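Local coordinates for alpha-1,2-mannosyltransferase (Ktr4), putative (PDB 7BOP), which is a putative fungal mannosyltransferase of the Ktr family with a GT-A type fold, seen here with guanosine-5'-diphosphate and a manganese ion bound, at residues I72-N77 and H168-W173; S85-L90 and W102-D107; T233-T238 and G256-D261. All coordinates share one frame; numbering follows the deposited sequence.

In the fold
From the N terminus, the chain runs through strand 69-74, helix 80-98 and strand 102-106, a beta-alpha-beta unit whose helix is packed on its second strand by contact 2, across only 11 intervening residues. Contact 1 closes a longer loop of 90 residues, from the end of strand 69-74 to helix 165-177, and contact 2 lies wholly within it. The two meet in the sheet, where Ser73 O and Phe105 N are 2.8 Å apart, and both touch GDP. Contact 3 follows in series: it joins helix 234-244 to helix 255-258, its centre about 25 Å from that of contact 1 and about 33 Å from that of contact 2.

Contact 1 (I72-N77 and H168-W173); sequences ISLVRN and HQMCRW. With GDP (guanosine-5'-diphosphate), chain H.
Over one face of the Trp173 indole lies a methyl of Leu74: CD1 sits 4.0 Å from the centroid of the six-membered ring, 17° off its normal, a CH-pi contact. The other flat group, the Arg76 guanidinium, is turned with a face to the guanine, whose N7 lies 3.3 Å above the guanidinium plane, while phosphate oxygen O1A of GDP sits at its edge, in plane. That edge bond, Arg76 NH2 to O1A at 3.2 Å, is weak, with an N-H...O angle of 124°; NH2 also forms a salt bridge with Glu79. With CG anti to its backbone N (chi1 -175°), Leu74 sends both methyls to helix 165-177, where CD2 meets Met170 CG at 3.6 Å; its CB separately meets Trp173 CZ3 at 3.7 Å. Met170 CG also lies 3.3 Å from GDP O4', and bends further along its chain bring SD and CE beside ribose C5'. Leu74 O accepts from GDP O3' at 2.6 Å, and Val75 O more weakly from N2. Strand end and helix are thus joined by apolar packing alone, and within the two segments the hydrogen bonds to GDP all come from 72-77; Tyr167 of helix 165-177 gives another. Arg76 would probably offset some diphosphate charge.

Contact 2 (S85-L90 and W102-D107); sequences STMKDL and WIFFND. With GDP (guanosine-5'-diphosphate), chain H.
In the beta-alpha-beta unit formed by strand 69-74, helix 80-98 and strand 102-106, the helix packs on the second strand of the unit: Met87 meets Trp102 and Phe104, and Leu90 meets Trp102. The short axes run nearly antiparallel, at 159°, and come no closer than 13.0 Å, a gap spanned by large side chains. Met87 lies along one face of the Trp102 indole: its CE is 3.9 Å from the centroid of the five-membered ring, 12° off the normal, and its SD stands above the six-membered ring at a distance, 4.7 Å from the centroid. The bend at chi3 (72°) turns the methyl down onto the indole. The same sulfur approaches Phe104 obliquely, SD to CZ 3.9 Å, so two Met-aromatic contacts share one atom. Leu90 CD2 adds a contact with Trp102 CH2 at 3.8 Å, and Trp102 NE1 is hydrogen-bonded to Glu91 OE2. At the C-terminal end of the strand and just beyond it the chemistry turns polar: Asn106 OD1 accepts from GDP N2 at 2.8 Å, and Asp107 OD1 accepts from GDP N1 at 2.9 Å and from N2 at longer range. A hydrophobic helix-on-sheet core leading to nucleotide-binding residues at a parallel strand's C-terminal end is characteristic of Rossmann-like GT-A folds.

Contact 3 (T233-T238 and G256-D261); sequences TLWPET and GWLTDD
A chi1 of -169° swings the Trp235 indole across from the backbone N and out toward helix 255-258, so that the benzo end of the ring meets Leu258 and Thr259. On the facing side, Thr259 holds CG2 anti to its carbonyl carbon, which sets that methyl 3.6 Å from Trp235 CZ2; its OG1, at chi1 59°, instead bonds to Met255 O, one turn back in helix 255-258, which ends just before Thr259. The methyl approaches the ring obliquely. Leu258 crosses the indole at about a right angle, with CB 4.1 Å from Trp235 CH2 and CD1 touching the same carbon at 4.2 Å. The contact is small, burying 126 Å² in all, and its closest backbone pair, Trp235 and Leu258, have CA atoms 9.3 Å apart, so the indole bridges most of the gap. Tyr274 touches Trp235, and Leu326 of helix 316-327 touches Leu258, which places the contact beside that helix. The contact therefore joins the start of helix 234-244 to the end of helix 255-258 by van der Waals packing, and Thr259 divides its two branches between the sides: it turns its methyl to the indole while its hydroxyl is taken by Met255 O.

Contact 1 (I72-N77 and H168-W173)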
loop_
_atom_site.group_PDB
_atom_site.type_symbol
_atom_site.label_atom_id
_atom_site.label_comp_id
_atom_site.label_asym_id
_atom_site.label_seq_id
_atom_site.Cartn_x
_atom_site.Cartn_y
_atom_site.Cartn_z
ATOM N N ILE A 72 -9.268 6.919 1.126
ATOM C CA ILE A 72 -9.350 7.009 -0.338
ATOM C C ILE A 72 -9.422 5.637 -0.972
ATOM O O ILE A 72 -8.915 4.646 -0.414
ATOM C CB ILE A 72 -8.205 7.840 -0.977
ATOM C CG1 ILE A 72 -6.841 7.136 -0.885
ATOM C CG2 ILE A 72 -8.136 9.236 -0.353
ATOM C CD1 ILE A 72 -5.749 7.874 -1.634
ATOM N N SER A 73 -10.059 5.570 -2.135
ATOM C CA SER A 73 -10.192 4.300 -2.834
ATOM C C SER A 73 -10.361 4.520 -4.328
ATOM O O SER A 73 -11.268 5.242 -4.745
ATOM C CB SER A 73 -11.358 3.490 -2.267
ATOM O OG SER A 73 -11.426 2.193 -2.841
ATOM N N LEU A 74 -9.454 3.933 -5.113
ATOM C CA LEU A 74 -9.635 3.789 -6.555
ATOM C C LEU A 74 -10.463 2.539 -6.758
ATOM O O LEU A 74 -10.054 1.451 -6.357
ATOM C CB LEU A 74 -8.295 3.651 -7.278
ATOM C CG LEU A 74 -8.380 3.603 -8.814
ATOM C CD1 LEU A 74 -8.700 4.972 -9.406
ATOM C CD2 LEU A 74 -7.082 3.060 -9.398
ATOM N N VAL A 75 -11.641 2.688 -7.357
ATOM C CA VAL A 75 -12.605 1.595 -7.407
ATOM C C VAL A 75 -13.569 1.773 -8.587
ATOM O O VAL A 75 -13.822 2.904 -9.039
ATOM C CB VAL A 75 -13.341 1.458 -6.042
ATOM C CG1 VAL A 75 -14.109 2.728 -5.666
ATOM C CG2 VAL A 75 -14.261 0.253 -6.013
ATOM N N ARG A 76 -14.058 0.644 -9.090
ATOM C CA ARG A 76 -15.016 0.598 -10.196
ATOM C C ARG A 76 -16.454 0.498 -9.676
ATOM O O ARG A 76 -16.703 0.010 -8.574
ATOM C CB ARG A 76 -14.711 -0.602 -11.117
ATOM C CG ARG A 76 -13.429 -0.458 -11.923
ATOM C CD ARG A 76 -12.942 -1.766 -12.542
ATOM N NE ARG A 76 -12.175 -2.556 -11.569
ATOM C CZ ARG A 76 -11.112 -3.326 -11.830
ATOM N NH1 ARG A 76 -10.603 -3.439 -13.059
ATOM N NH2 ARG A 76 -10.522 -3.983 -10.820
ATOM N N ASN A 77 -17.404 0.947 -10.496
ATOM C CA ASN A 77 -18.829 0.780 -10.200
ATOM C C ASN A 77 -19.211 -0.682 -9.983
ATOM O O ASN A 77 -19.988 -1.000 -9.094
ATOM C CB ASN A 77 -19.677 1.376 -11.331
ATOM C CG ASN A 77 -19.619 2.891 -11.358
ATOM O OD1 ASN A 77 -19.986 3.545 -10.381
ATOM N ND2 ASN A 77 -19.166 3.460 -12.475
ATOM N N HIS A 168 -2.065 -1.766 -15.708
ATOM C CA HIS A 168 -0.874 -0.928 -15.840
ATOM C C HIS A 168 -1.223 0.535 -15.532
ATOM O O HIS A 168 -0.466 1.234 -14.862
ATOM C CB HIS A 168 -0.271 -1.015 -17.248
ATOM C CG HIS A 168 0.224 -2.379 -17.637
ATOM N ND1 HIS A 168 1.562 -2.696 -17.708
ATOM C CD2 HIS A 168 -0.442 -3.489 -18.031
ATOM C CE1 HIS A 168 1.696 -3.948 -18.110
ATOM N NE2 HIS A 168 0.496 -4.453 -18.306
ATOM N N GLN A 169 -2.374 0.991 -16.022
ATOM C CA GLN A 169 -2.815 2.370 -15.762
ATOM C C GLN A 169 -3.058 2.605 -14.265
ATOM O O GLN A 169 -2.694 3.647 -13.727
ATOM C CB GLN A 169 -4.072 2.694 -16.568
ATOM C CG GLN A 169 -3.819 2.725 -18.066
ATOM C CD GLN A 169 -5.108 2.832 -18.852
ATOM O OE1 GLN A 169 -5.822 1.848 -19.009
ATOM N NE2 GLN A 169 -5.420 4.031 -19.335
ATOM N N MET A 170 -3.651 1.614 -13.604
ATOM C CA MET A 170 -3.854 1.646 -12.158
ATOM C C MET A 170 -2.530 1.721 -11.398
ATOM O O MET A 170 -2.389 2.526 -10.485
ATOM C CB MET A 170 -4.692 0.441 -11.714
ATOM C CG MET A 170 -4.887 0.334 -10.213
ATOM S SD MET A 170 -3.504 -0.470 -9.378
ATOM C CE MET A 170 -3.635 -2.131 -10.036
ATOM N N CYS A 171 -1.561 0.896 -11.782
ATOM C CA CYS A 171 -0.252 0.900 -11.124
ATOM C C CYS A 171 0.451 2.248 -11.262
ATOM O O CYS A 171 1.026 2.767 -10.304
ATOM C CB CYS A 171 0.644 -0.207 -11.683
ATOM S SG CYS A 171 0.119 -1.877 -11.215
ATOM N N ARG A 172 0.406 2.799 -12.463
ATOM C CA ARG A 172 0.967 4.123 -12.732
ATOM C C ARG A 172 0.243 5.212 -11.927
ATOM O O ARG A 172 0.891 6.084 -11.333
ATOM C CB ARG A 172 0.898 4.423 -14.226
ATOM C CG ARG A 172 1.401 5.800 -14.611
ATOM C CD ARG A 172 1.467 5.944 -16.114
ATOM N NE ARG A 172 2.018 7.248 -16.462
ATOM C CZ ARG A 172 1.314 8.347 -16.736
ATOM N NH1 ARG A 172 -0.022 8.356 -16.752
ATOM N NH2 ARG A 172 1.969 9.468 -17.017
ATOM N N TRP A 173 -1.083 5.124 -11.865
ATOM C CA TRP A 173 -1.877 6.100 -11.114
ATOM C C TRP A 173 -1.537 6.096 -9.619
ATOM O O TRP A 173 -1.301 7.155 -9.025
ATOM C CB TRP A 173 -3.372 5.877 -11.308
ATOM C CG TRP A 173 -4.185 6.993 -10.701
ATOM C CD1 TRP A 173 -4.404 8.226 -11.242
ATOM C CD2 TRP A 173 -4.850 6.989 -9.436
ATOM N NE1 TRP A 173 -5.167 8.989 -10.399
ATOM C CE2 TRP A 173 -5.459 8.260 -9.281
ATOM C CE3 TRP A 173 -4.990 6.042 -8.414
ATOM C CZ2 TRP A 173 -6.210 8.598 -8.159
ATOM C CZ3 TRP A 173 -5.737 6.378 -7.292
ATOM C CH2 TRP A 173 -6.345 7.653 -7.178
HETATM P PB GDP H . -5.042 -6.537 -7.157
HETATM O O1B GDP H . -5.588 -7.869 -7.584
HETATM O O2B GDP H . -5.473 -6.099 -5.746
HETATM O O3B GDP H . -3.569 -6.310 -7.432
HETATM O O3A GDP H . -5.789 -5.551 -8.213
HETATM P PA GDP H . -7.281 -4.933 -8.048
HETATM O O1A GDP H . -8.147 -5.381 -9.201
HETATM O O2A GDP H . -7.731 -5.129 -6.583
HETATM O "O5'" GDP H . -6.886 -3.402 -8.345
HETATM C "C5'" GDP H . -6.209 -2.610 -7.369
HETATM C "C4'" GDP H . -7.072 -1.415 -6.974
HETATM O "O4'" GDP H . -7.277 -0.584 -8.121
HETATM C "C3'" GDP H . -8.472 -1.778 -6.500
HETATM O "O3'" GDP H . -8.876 -0.779 -5.548
HETATM C "C2'" GDP H . -9.324 -1.741 -7.759
HETATM O "O2'" GDP H . -10.688 -1.429 -7.478
HETATM C "C1'" GDP H . -8.637 -0.640 -8.561
HETATM N N9 GDP H . -8.612 -0.759 -10.039
HETATM C C8 GDP H . -7.902 -1.620 -10.820
HETATM N N7 GDP H . -8.118 -1.352 -12.130
HETATM C C5 GDP H . -8.962 -0.304 -12.201
HETATM C C6 GDP H . -9.605 0.494 -13.266
HETATM O O6 GDP H . -9.381 0.207 -14.453
HETATM N N1 GDP H . -10.417 1.516 -12.919
HETATM C C2 GDP H . -10.653 1.836 -11.621
HETATM N N2 GDP H . -11.479 2.866 -11.306
HETATM N N3 GDP H . -10.103 1.137 -10.596
HETATM C C4 GDP H . -9.270 0.091 -10.824
#

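Contact 2 (S85-L90 and W102-D107)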
loop_
_atom_site.group_PDB
_atom_site.type_symbol
_atom_site.label_atom_id
_atom_site.label_comp_id
_atom_site.label_asym_id
_atom_site.label_seq_id
_atom_site.Cartn_x
_atom_site.Cartn_y
_atom_site.Cartn_z
ATOM N N SER A 85 -18.840 -4.177 1.640
ATOM C CA SER A 85 -18.328 -5.089 2.674
ATOM C C SER A 85 -17.115 -4.494 3.400
ATOM O O SER A 85 -17.026 -4.527 4.621
ATOM C CB SER A 85 -17.919 -6.431 2.064
ATOM O OG SER A 85 -19.049 -7.092 1.545
ATOM N N THR A 86 -16.198 -3.941 2.627
ATOM C CA THR A 86 -15.009 -3.313 3.177
ATOM C C THR A 86 -15.325 -2.092 4.043
ATOM O O THR A 86 -14.789 -1.953 5.137
ATOM C CB THR A 86 -14.047 -2.927 2.052
ATOM O OG1 THR A 86 -13.631 -4.129 1.382
ATOM C CG2 THR A 86 -12.841 -2.163 2.604
ATOM N N MET A 87 -16.192 -1.222 3.541
ATOM C CA MET A 87 -16.627 -0.038 4.286
ATOM C C MET A 87 -17.235 -0.421 5.633
ATOM O O MET A 87 -16.924 0.199 6.645
ATOM C CB MET A 87 -17.640 0.760 3.472
ATOM C CG MET A 87 -17.064 1.490 2.279
ATOM S SD MET A 87 -18.283 2.578 1.495
ATOM C CE MET A 87 -18.410 3.879 2.714
ATOM N N LYS A 88 -18.082 -1.457 5.647
ATOM C CA LYS A 88 -18.694 -1.934 6.893
ATOM C C LYS A 88 -17.639 -2.304 7.932
ATOM O O LYS A 88 -17.773 -1.961 9.102
ATOM C CB LYS A 88 -19.618 -3.133 6.653
ATOM C CG LYS A 88 -20.957 -2.763 6.030
ATOM C CD LYS A 88 -21.787 -4.013 5.748
ATOM C CE LYS A 88 -23.115 -3.674 5.081
ATOM N NZ LYS A 88 -23.996 -2.877 5.979
ATOM N N ASP A 89 -16.590 -2.997 7.494
ATOM C CA ASP A 89 -15.510 -3.397 8.400
ATOM C C ASP A 89 -14.731 -2.193 8.904
ATOM O O ASP A 89 -14.450 -2.090 10.101
ATOM C CB ASP A 89 -14.530 -4.360 7.709
ATOM C CG ASP A 89 -15.011 -5.813 7.680
ATOM O OD1 ASP A 89 -16.130 -6.137 8.134
ATOM O OD2 ASP A 89 -14.215 -6.654 7.218
ATOM N N LEU A 90 -14.351 -1.302 7.993
ATOM C CA LEU A 90 -13.527 -0.158 8.379
ATOM C C LEU A 90 -14.304 0.807 9.278
ATOM O O LEU A 90 -13.774 1.316 10.277
ATOM C CB LEU A 90 -12.932 0.547 7.155
ATOM C CG LEU A 90 -11.861 1.610 7.455
ATOM C CD1 LEU A 90 -10.878 1.155 8.524
ATOM C CD2 LEU A 90 -11.122 1.973 6.185
ATOM N N TRP A 102 -14.566 9.851 3.188
ATOM C CA TRP A 102 -14.201 8.927 2.117
ATOM C C TRP A 102 -14.148 9.682 0.795
ATOM O O TRP A 102 -15.095 10.417 0.453
ATOM C CB TRP A 102 -15.220 7.806 1.971
ATOM C CG TRP A 102 -15.281 6.811 3.062
ATOM C CD1 TRP A 102 -15.954 6.931 4.248
ATOM C CD2 TRP A 102 -14.695 5.503 3.061
ATOM N NE1 TRP A 102 -15.812 5.785 4.984
ATOM C CE2 TRP A 102 -15.044 4.891 4.282
ATOM C CE3 TRP A 102 -13.900 4.796 2.152
ATOM C CZ2 TRP A 102 -14.624 3.597 4.621
ATOM C CZ3 TRP A 102 -13.485 3.509 2.484
ATOM C CH2 TRP A 102 -13.845 2.925 3.709
ATOM N N ILE A 103 -13.052 9.506 0.051
ATOM C CA ILE A 103 -12.920 10.045 -1.296
ATOM C C ILE A 103 -12.694 8.881 -2.262
ATOM O O ILE A 103 -11.663 8.184 -2.199
ATOM C CB ILE A 103 -11.791 11.090 -1.398
ATOM C CG1 ILE A 103 -11.928 12.139 -0.291
ATOM C CG2 ILE A 103 -11.820 11.782 -2.751
ATOM C CD1 ILE A 103 -10.831 13.172 -0.251
ATOM N N PHE A 104 -13.669 8.674 -3.150
ATOM C CA PHE A 104 -13.622 7.618 -4.151
ATOM C C PHE A 104 -13.141 8.167 -5.489
ATOM O O PHE A 104 -13.524 9.277 -5.890
ATOM C CB PHE A 104 -14.998 6.973 -4.290
ATOM C CG PHE A 104 -15.520 6.415 -3.000
ATOM C CD1 PHE A 104 -15.007 5.230 -2.490
ATOM C CD2 PHE A 104 -16.509 7.080 -2.278
ATOM C CE1 PHE A 104 -15.463 4.714 -1.292
ATOM C CE2 PHE A 104 -16.978 6.563 -1.079
ATOM C CZ PHE A 104 -16.461 5.373 -0.585
ATOM N N PHE A 105 -12.283 7.394 -6.157
ATOM C CA PHE A 105 -11.708 7.754 -7.455
ATOM C C PHE A 105 -12.025 6.699 -8.489
ATOM O O PHE A 105 -12.066 5.508 -8.184
ATOM C CB PHE A 105 -10.195 7.905 -7.345
ATOM C CG PHE A 105 -9.768 9.044 -6.467
ATOM C CD1 PHE A 105 -9.606 10.320 -7.000
ATOM C CD2 PHE A 105 -9.533 8.848 -5.116
ATOM C CE1 PHE A 105 -9.205 11.371 -6.196
ATOM C CE2 PHE A 105 -9.138 9.904 -4.304
ATOM C CZ PHE A 105 -8.965 11.165 -4.845
ATOM N N ASN A 106 -12.231 7.142 -9.726
ATOM C CA ASN A 106 -12.543 6.245 -10.827
ATOM C C ASN A 106 -12.213 6.967 -12.135
ATOM O O ASN A 106 -12.392 8.180 -12.243
ATOM C CB ASN A 106 -14.020 5.819 -10.733
ATOM C CG ASN A 106 -14.407 4.725 -11.719
ATOM O OD1 ASN A 106 -13.605 4.289 -12.543
ATOM N ND2 ASN A 106 -15.657 4.283 -11.638
ATOM N N ASP A 107 -11.648 6.240 -13.094
ATOM C CA ASP A 107 -11.388 6.788 -14.430
ATOM C C ASP A 107 -12.702 7.120 -15.168
ATOM O O ASP A 107 -12.733 8.021 -15.994
ATOM C CB ASP A 107 -10.517 5.840 -15.268
ATOM C CG ASP A 107 -11.133 4.465 -15.440
ATOM O OD1 ASP A 107 -11.435 3.812 -14.422
ATOM O OD2 ASP A 107 -11.303 4.029 -16.592
HETATM P PB GDP H . -5.042 -6.537 -7.157
HETATM O O1B GDP H . -5.588 -7.869 -7.584
HETATM O O2B GDP H . -5.473 -6.099 -5.746
HETATM O O3B GDP H . -3.569 -6.310 -7.432
HETATM O O3A GDP H . -5.789 -5.551 -8.213
HETATM P PA GDP H . -7.281 -4.933 -8.048
HETATM O O1A GDP H . -8.147 -5.381 -9.201
HETATM O O2A GDP H . -7.731 -5.129 -6.583
HETATM O "O5'" GDP H . -6.886 -3.402 -8.345
HETATM C "C5'" GDP H . -6.209 -2.610 -7.369
HETATM C "C4'" GDP H . -7.072 -1.415 -6.974
HETATM O "O4'" GDP H . -7.277 -0.584 -8.121
HETATM C "C3'" GDP H . -8.472 -1.778 -6.500
HETATM O "O3'" GDP H . -8.876 -0.779 -5.548
HETATM C "C2'" GDP H . -9.324 -1.741 -7.759
HETATM O "O2'" GDP H . -10.688 -1.429 -7.478
HETATM C "C1'" GDP H . -8.637 -0.640 -8.561
HETATM N N9 GDP H . -8.612 -0.759 -10.039
HETATM C C8 GDP H . -7.902 -1.620 -10.820
HETATM N N7 GDP H . -8.118 -1.352 -12.130
HETATM C C5 GDP H . -8.962 -0.304 -12.201
HETATM C C6 GDP H . -9.605 0.494 -13.266
HETATM O O6 GDP H . -9.381 0.207 -14.453
HETATM N N1 GDP H . -10.417 1.516 -12.919
HETATM C C2 GDP H . -10.653 1.836 -11.621
HETATM N N2 GDP H . -11.479 2.866 -11.306
HETATM N N3 GDP H . -10.103 1.137 -10.596
HETATM C C4 GDP H . -9.270 0.091 -10.824
#

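Contact 3 (T233-T238 and G256-D261)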
loop_
_atom_site.group_PDB
_atom_site.type_symbol
_atom_site.label_atom_id
_atom_site.label_comp_id
_atom_site.label_asym_id
_atom_site.label_seq_id
_atom_site.Cartn_x
_atom_site.Cartn_y
_atom_site.Cartn_z
ATOM N N THR A 233 13.563 -4.773 -15.104
ATOM C CA THR A 233 14.449 -3.594 -15.205
ATOM C C THR A 233 14.173 -2.485 -14.180
ATOM O O THR A 233 14.782 -1.414 -14.253
ATOM C CB THR A 233 14.465 -2.978 -16.626
ATOM O OG1 THR A 233 13.167 -2.482 -16.976
ATOM C CG2 THR A 233 14.921 -4.001 -17.661
ATOM N N LEU A 234 13.292 -2.738 -13.212
ATOM C CA LEU A 234 12.950 -1.714 -12.216
ATOM C C LEU A 234 14.172 -1.303 -11.404
ATOM O O LEU A 234 14.463 -0.113 -11.284
ATOM C CB LEU A 234 11.822 -2.195 -11.291
ATOM C CG LEU A 234 11.356 -1.232 -10.194
ATOM C CD1 LEU A 234 11.014 0.141 -10.773
ATOM C CD2 LEU A 234 10.155 -1.839 -9.483
ATOM N N TRP A 235 14.907 -2.277 -10.878
ATOM C CA TRP A 235 16.100 -1.970 -10.087
ATOM C C TRP A 235 17.237 -1.375 -10.929
ATOM O O TRP A 235 17.866 -0.390 -10.503
ATOM C CB TRP A 235 16.568 -3.177 -9.271
ATOM C CG TRP A 235 17.621 -2.839 -8.256
ATOM C CD1 TRP A 235 18.918 -3.242 -8.259
ATOM C CD2 TRP A 235 17.466 -2.006 -7.108
ATOM N NE1 TRP A 235 19.585 -2.722 -7.182
ATOM C CE2 TRP A 235 18.718 -1.952 -6.459
ATOM C CE3 TRP A 235 16.385 -1.309 -6.552
ATOM C CZ2 TRP A 235 18.919 -1.230 -5.285
ATOM C CZ3 TRP A 235 16.587 -0.592 -5.393
ATOM C CH2 TRP A 235 17.843 -0.556 -4.768
ATOM N N PRO A 236 17.507 -1.954 -12.120
ATOM C CA PRO A 236 18.456 -1.291 -13.015
ATOM C C PRO A 236 18.110 0.183 -13.294
ATOM O O PRO A 236 18.996 1.033 -13.224
ATOM C CB PRO A 236 18.382 -2.138 -14.277
ATOM C CG PRO A 236 18.179 -3.521 -13.739
ATOM C CD PRO A 236 17.258 -3.348 -12.549
ATOM N N GLU A 237 16.841 0.476 -13.565
ATOM C CA GLU A 237 16.409 1.862 -13.803
ATOM C C GLU A 237 16.535 2.725 -12.555
ATOM O O GLU A 237 16.942 3.889 -12.634
ATOM C CB GLU A 237 14.982 1.916 -14.352
ATOM C CG GLU A 237 14.851 1.431 -15.790
ATOM C CD GLU A 237 15.571 2.305 -16.814
ATOM O OE1 GLU A 237 15.993 3.444 -16.471
ATOM O OE2 GLU A 237 15.704 1.853 -17.976
ATOM N N THR A 238 16.219 2.147 -11.399
ATOM C CA THR A 238 16.404 2.823 -10.107
ATOM C C THR A 238 17.871 3.225 -9.876
ATOM O O THR A 238 18.164 4.361 -9.475
ATOM C CB THR A 238 15.882 1.929 -8.956
ATOM O OG1 THR A 238 14.482 1.655 -9.164
ATOM C CG2 THR A 238 16.095 2.583 -7.588
ATOM N N GLY A 256 19.678 -2.560 2.589
ATOM C CA GLY A 256 19.818 -3.964 2.991
ATOM C C GLY A 256 18.593 -4.802 2.683
ATOM O O GLY A 256 18.705 -5.918 2.206
ATOM N N TRP A 257 17.414 -4.264 2.963
ATOM C CA TRP A 257 16.162 -4.944 2.632
ATOM C C TRP A 257 15.915 -4.977 1.132
ATOM O O TRP A 257 15.542 -6.026 0.581
ATOM C CB TRP A 257 14.993 -4.258 3.346
ATOM C CG TRP A 257 13.638 -4.785 3.007
ATOM C CD1 TRP A 257 13.179 -6.067 3.172
ATOM C CD2 TRP A 257 12.545 -4.025 2.503
ATOM N NE1 TRP A 257 11.859 -6.153 2.776
ATOM C CE2 TRP A 257 11.450 -4.913 2.352
ATOM C CE3 TRP A 257 12.377 -2.675 2.159
ATOM C CZ2 TRP A 257 10.216 -4.491 1.871
ATOM C CZ3 TRP A 257 11.142 -2.259 1.678
ATOM C CH2 TRP A 257 10.080 -3.164 1.539
ATOM N N LEU A 258 16.101 -3.833 0.474
ATOM C CA LEU A 258 15.872 -3.727 -0.974
ATOM C C LEU A 258 16.772 -4.674 -1.795
ATOM O O LEU A 258 16.359 -5.161 -2.831
ATOM C CB LEU A 258 16.076 -2.288 -1.452
ATOM C CG LEU A 258 15.095 -1.237 -0.905
ATOM C CD1 LEU A 258 15.501 0.140 -1.391
ATOM C CD2 LEU A 258 13.668 -1.559 -1.302
ATOM N N THR A 259 17.991 -4.923 -1.329
ATOM C CA THR A 259 18.945 -5.732 -2.079
ATOM C C THR A 259 19.185 -7.108 -1.459
ATOM O O THR A 259 20.094 -7.820 -1.883
ATOM C CB THR A 259 20.297 -4.996 -2.237
ATOM O OG1 THR A 259 20.847 -4.702 -0.947
ATOM C CG2 THR A 259 20.108 -3.707 -3.023
ATOM N N ASP A 260 18.371 -7.503 -0.485
ATOM C CA ASP A 260 18.580 -8.766 0.205
ATOM C C ASP A 260 18.477 -9.931 -0.776
ATOM O O ASP A 260 17.632 -9.917 -1.669
ATOM C CB ASP A 260 17.541 -8.964 1.307
ATOM C CG ASP A 260 17.818 -10.196 2.159
ATOM O OD1 ASP A 260 18.979 -10.418 2.541
ATOM O OD2 ASP A 260 16.878 -10.949 2.448
ATOM N N ASP A 261 19.357 -10.914 -0.617
ATOM C CA ASP A 261 19.267 -12.178 -1.357
ATOM C C ASP A 261 19.384 -13.420 -0.447
ATOM O O ASP A 261 19.597 -14.522 -0.943
ATOM C CB ASP A 261 20.328 -12.218 -2.476
ATOM C CG ASP A 261 21.773 -12.218 -1.947
ATOM O OD1 ASP A 261 21.992 -12.312 -0.729
ATOM O OD2 ASP A 261 22.704 -12.112 -2.766
#